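PDB 7RAG: lipoprotein from Clostridioides difficile, which binds the CwlD amidase and allosterically activates it during spore formation, as the GerS lipoprotein. Local coordinates for the interface of chains A and B. Numbering follows the deposited sequence. Chains: chain A/B, Lipoprotein.

Three patches of the two-fold interface between the GerS copies each have a twin with the chains exchanged. Contacts 2 and 3 are neighbours, about 9 Å apart between the centres of their C-alpha atoms, and share B:Tyr12: helix 8-21 of chain B lies along the loop that holds A:Tyr108 and A:Leu109 in contact 2 and along strands 115-119 and 122-128 in contact 3. Contact 1, where strands 40-58 of both chains pair, lies about 19 Å from contact 2 and about 23 Å from contact 3 between the same centres. Helix and strand of one subunit thus both engage the other, suggesting an intertwined dimer within the assembly with CwlD.

Contact 1: the interface of chains A and B. Residues chain A 55-56, 100-102; chain B 44-46.
B:His46 and A:Leu56 meet where the long strands 40-58 of the two chains pair as an antiparallel beta bridge. The histidine buries 46 Å², and 37 Å² of the leucine is hidden. The leucine methyl CD2 lies 3.9 Å from CD2 of B:His46, over one face of the imidazole but displaced towards its rim. The same methyl sits over the centre of the A:Phe100 ring of its own chain, 3.5 Å above its plane, and so fills the angle between the two rings. These rings are nearly perpendicular, at 82°: the CE1 edge of A:Phe100 stands over the imidazole face that the leucine methyl also covers. Their nearest atoms are CE1 of A:Phe100 and CE1 of B:His46, at 3.6 Å. On the histidine, CG stands opposite the carbonyl carbon and beside the backbone N (chi1 -70°), a setting that carries the imidazole towards the phenylalanine and the backbone of A:Gly102, whose CA lies 4.0 Å from its CE1. On the other flank of the leucine, the methyl CD2 of B:Leu44 reaches CB of A:Leu56 at 4.0 Å. A small apolar and aromatic cluster here reinforces the bridge, probably fixing the strand register and helping hold the two GerS subunits together in the deposited assembly.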
ATOM      1  N   LYS A  55       9.346  -0.169 -10.808  1.00 61.55           N
ATOM      2  CA  LYS A  55       8.950  -1.570 -10.843  1.00 62.52           C
ATOM      3  C   LYS A  55      10.037  -2.366 -11.548  1.00 62.08           C
ATOM      4  O   LYS A  55      10.462  -1.991 -12.643  1.00 63.70           O
ATOM      5  CB  LYS A  55       7.615  -1.748 -11.547  1.00 62.18           C
ATOM      6  CG  LYS A  55       7.120  -3.170 -11.592  1.00 69.31           C
ATOM      7  CD  LYS A  55       5.613  -3.190 -11.747  1.00 77.31           C
ATOM      8  CE  LYS A  55       5.118  -4.549 -12.231  1.00 79.01           C
ATOM      9  NZ  LYS A  55       4.052  -5.078 -11.323  1.00 88.45           N
ATOM     10  N   LEU A  56      10.523  -3.425 -10.900  1.00 61.49           N
ATOM     11  CA  LEU A  56      11.442  -4.378 -11.512  1.00 62.61           C
ATOM     12  C   LEU A  56      10.711  -5.705 -11.624  1.00 61.52           C
ATOM     13  O   LEU A  56      10.315  -6.277 -10.601  1.00 63.70           O
ATOM     14  CB  LEU A  56      12.724  -4.566 -10.698  1.00 62.94           C
ATOM     15  CG  LEU A  56      13.239  -3.440  -9.807  1.00 63.27           C
ATOM     16  CD1 LEU A  56      14.618  -3.825  -9.286  1.00 64.88           C
ATOM     17  CD2 LEU A  56      13.306  -2.104 -10.551  1.00 64.36           C
ATOM     18  N   PHE A 100      17.829  -0.062  -5.770  1.00 62.00           N
ATOM     19  CA  PHE A 100      18.086  -1.381  -6.310  1.00 55.43           C
ATOM     20  C   PHE A 100      19.317  -1.242  -7.183  1.00 59.52           C
ATOM     21  O   PHE A 100      19.722  -0.132  -7.539  1.00 63.85           O
ATOM     22  CB  PHE A 100      16.894  -1.937  -7.113  1.00 54.48           C
ATOM     23  CG  PHE A 100      16.392  -1.001  -8.194  1.00 59.49           C
ATOM     24  CD1 PHE A 100      16.878  -1.083  -9.482  1.00 58.16           C
ATOM     25  CD2 PHE A 100      15.456  -0.017  -7.899  1.00 61.46           C
ATOM     26  CE1 PHE A 100      16.432  -0.213 -10.459  1.00 64.38           C
ATOM     27  CE2 PHE A 100      15.016   0.857  -8.865  1.00 62.60           C
ATOM     28  CZ  PHE A 100      15.502   0.760 -10.153  1.00 62.29           C
ATOM     29  N   VAL A 101      19.922  -2.377  -7.511  1.00 56.90           N
ATOM     30  CA  VAL A 101      21.047  -2.353  -8.430  1.00 57.46           C
ATOM     31  C   VAL A 101      20.494  -2.141  -9.837  1.00 57.67           C
ATOM     32  O   VAL A 101      19.582  -2.848 -10.277  1.00 60.08           O
ATOM     33  CB  VAL A 101      21.887  -3.631  -8.289  1.00 55.30           C
ATOM     34  CG1 VAL A 101      21.002  -4.791  -7.930  1.00 58.86           C
ATOM     35  CG2 VAL A 101      22.692  -3.912  -9.543  1.00 53.65           C
ATOM     36  N   GLY A 102      20.997  -1.115 -10.527  1.00 62.51           N
ATOM     37  CA  GLY A 102      20.384  -0.596 -11.736  1.00 55.16           C
ATOM     38  C   GLY A 102      19.711   0.753 -11.556  1.00 57.75           C
ATOM     39  O   GLY A 102      19.425   1.432 -12.552  1.00 58.16           O
TER
ATOM     40  N   LEU B  44      15.609  -8.509 -16.360  1.00 53.53           N
ATOM     41  CA  LEU B  44      14.512  -7.802 -15.731  1.00 51.07           C
ATOM     42  C   LEU B  44      14.035  -6.739 -16.696  1.00 51.79           C
ATOM     43  O   LEU B  44      14.777  -6.315 -17.585  1.00 50.40           O
ATOM     44  CB  LEU B  44      14.944  -7.137 -14.406  1.00 51.73           C
ATOM     45  CG  LEU B  44      15.405  -8.101 -13.305  1.00 56.25           C
ATOM     46  CD1 LEU B  44      16.894  -8.440 -13.434  1.00 49.86           C
ATOM     47  CD2 LEU B  44      15.086  -7.569 -11.931  1.00 49.07           C
ATOM     48  N   ILE B  45      12.788  -6.316 -16.520  1.00 50.61           N
ATOM     49  CA  ILE B  45      12.326  -5.054 -17.079  1.00 50.50           C
ATOM     50  C   ILE B  45      12.236  -4.045 -15.942  1.00 52.66           C
ATOM     51  O   ILE B  45      11.694  -4.351 -14.872  1.00 56.30           O
ATOM     52  CB  ILE B  45      10.993  -5.221 -17.818  1.00 55.23           C
ATOM     53  CG1 ILE B  45      11.211  -6.206 -18.970  1.00 55.04           C
ATOM     54  CG2 ILE B  45      10.511  -3.872 -18.343  1.00 51.50           C
ATOM     55  CD1 ILE B  45       9.971  -6.796 -19.513  1.00 62.14           C
ATOM     56  N   HIS B  46      12.858  -2.886 -16.143  1.00 53.98           N
ATOM     57  CA  HIS B  46      12.795  -1.759 -15.228  1.00 52.77           C
ATOM     58  C   HIS B  46      11.818  -0.753 -15.779  1.00 55.11           C
ATOM     59  O   HIS B  46      11.974  -0.302 -16.921  1.00 53.89           O
ATOM     60  CB  HIS B  46      14.134  -1.051 -15.093  1.00 52.56           C
ATOM     61  CG  HIS B  46      15.158  -1.838 -14.365  1.00 53.74           C
ATOM     62  ND1 HIS B  46      16.391  -1.320 -14.040  1.00 55.75           N
ATOM     63  CD2 HIS B  46      15.138  -3.104 -13.898  1.00 50.95           C
ATOM     64  CE1 HIS B  46      17.091  -2.240 -13.405  1.00 54.38           C
ATOM     65  NE2 HIS B  46      16.348  -3.327 -13.300  1.00 53.99           N
TER

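Contact 2: the interface of chains A and B. Residues chain A 108-109, 111, 114, 125; chain B 12, 16.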
ATOM      1  N   TYR A 108      23.345   9.452  -9.537  1.00 82.62           N
ATOM      2  CA  TYR A 108      24.134  10.105 -10.566  1.00 81.05           C
ATOM      3  C   TYR A 108      23.563  11.456 -10.960  1.00 87.47           C
ATOM      4  O   TYR A 108      24.238  12.211 -11.666  1.00 88.23           O
ATOM      5  CB  TYR A 108      24.259   9.188 -11.776  1.00 70.96           C
ATOM      6  CG  TYR A 108      25.074   7.980 -11.419  1.00 75.48           C
ATOM      7  CD1 TYR A 108      26.463   8.075 -11.281  1.00 77.00           C
ATOM      8  CD2 TYR A 108      24.464   6.757 -11.152  1.00 72.44           C
ATOM      9  CE1 TYR A 108      27.232   6.972 -10.919  1.00 71.90           C
ATOM     10  CE2 TYR A 108      25.221   5.644 -10.796  1.00 75.72           C
ATOM     11  CZ  TYR A 108      26.607   5.758 -10.680  1.00 73.51           C
ATOM     12  OH  TYR A 108      27.355   4.656 -10.322  1.00 71.31           O
ATOM     13  N   LEU A 109      22.351  11.776 -10.499  1.00 86.58           N
ATOM     14  CA  LEU A 109      21.831  13.134 -10.612  1.00 93.06           C
ATOM     15  C   LEU A 109      22.380  14.011  -9.497  1.00100.56           C
ATOM     16  O   LEU A 109      23.048  15.019  -9.750  1.00104.16           O
ATOM     17  CB  LEU A 109      20.300  13.121 -10.567  1.00 91.12           C
ATOM     18  CG  LEU A 109      19.643  14.498 -10.517  1.00 92.31           C
ATOM     19  CD1 LEU A 109      19.870  15.259 -11.825  1.00 82.23           C
ATOM     20  CD2 LEU A 109      18.160  14.357 -10.198  1.00 94.13           C
ATOM     21  N   ASN A 111      24.801  15.015  -7.503  1.00146.71           N
ATOM     22  CA  ASN A 111      26.242  14.829  -7.502  1.00141.93           C
ATOM     23  C   ASN A 111      26.826  15.050  -6.111  1.00136.85           C
ATOM     24  O   ASN A 111      26.366  15.888  -5.332  1.00132.66           O
ATOM     25  CB  ASN A 111      26.903  15.777  -8.513  1.00127.57           C
HETATM   26  N   MSE A 114      32.616  12.411  -6.673  1.00 95.56           N
HETATM   27  CA  MSE A 114      32.342  11.591  -7.855  1.00 87.07           C
HETATM   28  C   MSE A 114      33.402  11.746  -8.958  1.00 82.99           C
HETATM   29  O   MSE A 114      33.800  12.863  -9.267  1.00 87.84           O
HETATM   30  CB  MSE A 114      30.963  11.950  -8.416  1.00 90.29           C
HETATM   31  CG  MSE A 114      30.555  11.119  -9.632  1.00 90.67           C
HETATM   32 SE   MSE A 114      28.918  11.753 -10.506  1.00138.43          SE
HETATM   33  CE  MSE A 114      27.570  10.868  -9.382  1.00 96.55           C
ATOM     34  N   LEU A 125      30.945   7.448 -14.761  1.00 67.36           N
ATOM     35  CA  LEU A 125      30.644   8.070 -13.477  1.00 65.50           C
ATOM     36  C   LEU A 125      30.902   7.056 -12.377  1.00 73.06           C
ATOM     37  O   LEU A 125      30.309   5.973 -12.386  1.00 71.51           O
ATOM     38  CB  LEU A 125      29.193   8.531 -13.431  1.00 68.09           C
ATOM     39  CG  LEU A 125      28.710   9.335 -14.628  1.00 71.55           C
ATOM     40  CD1 LEU A 125      27.277   9.783 -14.387  1.00 74.51           C
ATOM     41  CD2 LEU A 125      29.613  10.528 -14.857  1.00 73.57           C
TER
ATOM     42  N   TYR B  12      28.136  15.789 -18.915  1.00 73.63           N
ATOM     43  CA  TYR B  12      27.593  15.398 -17.620  1.00 74.36           C
ATOM     44  C   TYR B  12      26.365  16.222 -17.253  1.00 70.72           C
ATOM     45  O   TYR B  12      25.371  15.680 -16.749  1.00 68.30           O
ATOM     46  CB  TYR B  12      28.664  15.527 -16.540  1.00 78.10           C
ATOM     47  CG  TYR B  12      28.141  15.182 -15.171  1.00 78.90           C
ATOM     48  CD1 TYR B  12      28.111  16.128 -14.156  1.00 81.80           C
ATOM     49  CD2 TYR B  12      27.645  13.911 -14.902  1.00 76.34           C
ATOM     50  CE1 TYR B  12      27.620  15.811 -12.903  1.00 87.30           C
ATOM     51  CE2 TYR B  12      27.160  13.582 -13.659  1.00 81.39           C
ATOM     52  CZ  TYR B  12      27.145  14.534 -12.657  1.00 90.34           C
ATOM     53  OH  TYR B  12      26.652  14.206 -11.408  1.00101.00           O
ATOM     54  N   GLN B  16      22.488  15.129 -16.566  1.00 69.74           N
ATOM     55  CA  GLN B  16      21.724  15.490 -15.373  1.00 69.39           C
ATOM     56  C   GLN B  16      20.376  16.095 -15.741  1.00 68.07           C
ATOM     57  O   GLN B  16      19.345  15.771 -15.136  1.00 66.37           O
ATOM     58  CB  GLN B  16      22.502  16.489 -14.528  1.00 73.73           C
ATOM     59  CG  GLN B  16      23.746  15.974 -13.859  1.00 79.79           C
ATOM     60  CD  GLN B  16      24.430  17.090 -13.078  1.00 86.44           C
ATOM     61  OE1 GLN B  16      24.605  18.204 -13.590  1.00 81.40           O
ATOM     62  NE2 GLN B  16      24.786  16.811 -11.824  1.00 92.06           N
TER
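The backbone of chain A runs here through a loop that presents the carbonyls of A:Tyr108 and A:Leu109 to helix 8-21 of chain B, while A:Leu125 comes from strand 122-128. B:Tyr12, with 50 Å² buried, reaches away from that helix with CG opposite the backbone N (chi1 178°), bringing its phenol into the partner. The hydroxyl OH lies 3.1 Å from the carbonyl O of A:Tyr108 and can donate a hydrogen bond to it. CB of A:Asn111, whose side chain is incompletely modelled, approaches the same hydroxyl at 3.3 Å. The selenium SE of the selenomethionine A:Met114 lies above the hydroxyl end of the ring, 3.5 Å from OH, its chain bent at the last torsion (chi3 -84°). Further down the ring, A:Leu125 brings both methyls to the CD2 and CE2 side, with CD1 at 3.9 Å from CE2. One turn along the helix, B:Gln16 offers its amide NE2 to the carbonyl O of A:Leu109 in a weak, bent hydrogen bond of 3.2 Å. Its CG covers the opposite face of the B:Tyr12 ring from the selenium, towards the rim, probably helping to steady the phenol. The methyl CD1 of A:Leu109 in turn packs 4.0 Å from CB of B:Gln16. Polar links to main-chain carbonyls, combined with apolar packing, thus seat the helix of one subunit on the loop of the other and probably help set how the two copies are joined here.

Contact 3: the interface of chains A and B. Residues chain A 116-118, 122-124; chain B 8, 12.
The beta-hairpin of strands 115-119 and 122-128 in chain A receives the first turn of helix 8-21 from chain B. B:Lys8 carries the contact, hiding 103 Å², and its aliphatic chain runs over the backbone and side chains of the hairpin. It folds at successive bonds (chi2 -83°, chi3 71°), which turns the end of the chain inward between A:Leu118 and A:Leu123. The methyl CG1 of A:Val116 packs 3.5 Å from CD of the lysine. A:Leu118 runs past the lysine in the opposite direction, with its CB 3.3 Å from CE. From the second strand, A:Leu123 adds its methyl CD1, 3.5 Å from CE of B:Lys8. That same methyl extends to the backbone of the helix at B:Tyr12, whose CA is 3.7 Å away, and so bridges two successive turns. The amine NZ ends near the carbonyl O of A:Lys117, but the modelled separation is implausibly short and any bond there is doubtful. Overall, a lysine used chiefly for its hydrocarbon chain fastens the beginning of the helix to the neighbouring hairpin and probably helps hold the two GerS copies together in this assembly; the structure alone does not show that they pair outside it.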
ATOM      1  N   VAL A 116      34.338  11.646 -12.821  1.00 76.46           N
ATOM      2  CA  VAL A 116      33.735  11.772 -14.147  1.00 75.85           C
ATOM      3  C   VAL A 116      34.843  11.704 -15.192  1.00 79.47           C
ATOM      4  O   VAL A 116      35.848  12.415 -15.082  1.00 75.44           O
ATOM      5  CB  VAL A 116      32.922  13.074 -14.287  1.00 72.39           C
ATOM      6  CG1 VAL A 116      32.143  13.062 -15.560  1.00 77.09           C
ATOM      7  CG2 VAL A 116      31.968  13.227 -13.125  1.00 78.86           C
ATOM      8  N   LYS A 117      34.658  10.843 -16.199  1.00 81.38           N
ATOM      9  CA  LYS A 117      35.673  10.556 -17.212  1.00 78.69           C
ATOM     10  C   LYS A 117      34.999  10.391 -18.572  1.00 84.81           C
ATOM     11  O   LYS A 117      33.884   9.877 -18.653  1.00 83.30           O
ATOM     12  CB  LYS A 117      36.462   9.293 -16.834  1.00 75.44           C
ATOM     13  CG  LYS A 117      37.263   8.664 -17.953  1.00 79.04           C
ATOM     14  CD  LYS A 117      37.492   7.185 -17.674  1.00 81.01           C
ATOM     15  CE  LYS A 117      37.855   6.941 -16.215  1.00 80.99           C
ATOM     16  NZ  LYS A 117      38.204   5.519 -15.949  1.00 82.48           N
ATOM     17  N   LEU A 118      35.634  10.884 -19.639  1.00 92.21           N
ATOM     18  CA  LEU A 118      35.065  10.835 -20.992  1.00 85.58           C
ATOM     19  C   LEU A 118      35.952   9.916 -21.822  1.00 90.47           C
ATOM     20  O   LEU A 118      37.032  10.316 -22.264  1.00 95.70           O
ATOM     21  CB  LEU A 118      34.974  12.236 -21.593  1.00 89.67           C
ATOM     22  CG  LEU A 118      33.984  12.610 -22.700  1.00 87.95           C
ATOM     23  CD1 LEU A 118      32.581  12.114 -22.443  1.00 86.14           C
ATOM     24  CD2 LEU A 118      33.958  14.107 -22.835  1.00 90.33           C
ATOM     25  N   HIS A 122      31.921   7.226 -24.007  1.00 82.83           N
ATOM     26  CA  HIS A 122      31.127   7.040 -22.802  1.00 78.70           C
ATOM     27  C   HIS A 122      31.488   8.057 -21.737  1.00 74.46           C
ATOM     28  O   HIS A 122      32.663   8.375 -21.529  1.00 78.89           O
ATOM     29  CB  HIS A 122      31.303   5.646 -22.224  1.00 78.92           C
ATOM     30  CG  HIS A 122      30.705   4.573 -23.067  1.00 82.78           C
ATOM     31  ND1 HIS A 122      31.420   3.909 -24.040  1.00 86.31           N
ATOM     32  CD2 HIS A 122      29.453   4.060 -23.097  1.00 79.67           C
ATOM     33  CE1 HIS A 122      30.637   3.021 -24.626  1.00 88.50           C
ATOM     34  NE2 HIS A 122      29.439   3.094 -24.074  1.00 88.57           N
ATOM     35  N   LEU A 123      30.456   8.554 -21.068  1.00 71.13           N
ATOM     36  CA  LEU A 123      30.589   9.285 -19.817  1.00 73.14           C
ATOM     37  C   LEU A 123      30.648   8.239 -18.708  1.00 68.89           C
ATOM     38  O   LEU A 123      29.697   7.482 -18.522  1.00 65.73           O
ATOM     39  CB  LEU A 123      29.405  10.242 -19.666  1.00 74.70           C
ATOM     40  CG  LEU A 123      29.051  11.098 -18.437  1.00 76.13           C
ATOM     41  CD1 LEU A 123      29.716  12.436 -18.455  1.00 76.06           C
ATOM     42  CD2 LEU A 123      27.532  11.294 -18.331  1.00 70.69           C
ATOM     43  N   VAL A 124      31.782   8.147 -18.018  1.00 68.48           N
ATOM     44  CA  VAL A 124      31.986   7.187 -16.937  1.00 65.55           C
ATOM     45  C   VAL A 124      31.846   7.931 -15.620  1.00 71.52           C
ATOM     46  O   VAL A 124      32.545   8.928 -15.388  1.00 73.34           O
ATOM     47  CB  VAL A 124      33.360   6.506 -17.032  1.00 71.28           C
ATOM     48  CG1 VAL A 124      33.451   5.360 -16.040  1.00 68.24           C
ATOM     49  CG2 VAL A 124      33.610   6.010 -18.436  1.00 73.63           C
TER
ATOM     50  N   LYS B   8      33.845  17.156 -20.666  1.00 95.21           N
ATOM     51  CA  LYS B   8      33.301  16.292 -19.629  1.00 92.86           C
ATOM     52  C   LYS B   8      32.086  16.917 -18.956  1.00 93.74           C
ATOM     53  O   LYS B   8      31.029  16.284 -18.820  1.00 93.15           O
ATOM     54  CB  LYS B   8      34.379  15.984 -18.588  1.00 93.24           C
ATOM     55  CG  LYS B   8      35.103  14.698 -18.829  1.00 95.49           C
ATOM     56  CD  LYS B   8      34.313  13.516 -18.281  1.00106.48           C
ATOM     57  CE  LYS B   8      33.028  13.182 -19.075  1.00116.18           C
ATOM     58  NZ  LYS B   8      32.607  11.748 -19.168  1.00107.14           N
ATOM     59  N   TYR B  12      28.136  15.789 -18.915  1.00 73.63           N
ATOM     60  CA  TYR B  12      27.593  15.398 -17.620  1.00 74.36           C
ATOM     61  C   TYR B  12      26.365  16.222 -17.253  1.00 70.72           C
ATOM     62  O   TYR B  12      25.371  15.680 -16.749  1.00 68.30           O
ATOM     63  CB  TYR B  12      28.664  15.527 -16.540  1.00 78.10           C
ATOM     64  CG  TYR B  12      28.141  15.182 -15.171  1.00 78.90           C
ATOM     65  CD1 TYR B  12      28.111  16.128 -14.156  1.00 81.80           C
ATOM     66  CD2 TYR B  12      27.645  13.911 -14.902  1.00 76.34           C
ATOM     67  CE1 TYR B  12      27.620  15.811 -12.903  1.00 87.30           C
ATOM     68  CE2 TYR B  12      27.160  13.582 -13.659  1.00 81.39           C
ATOM     69  CZ  TYR B  12      27.145  14.534 -12.657  1.00 90.34           C
ATOM     70  OH  TYR B  12      26.652  14.206 -11.408  1.00101.00           O
TER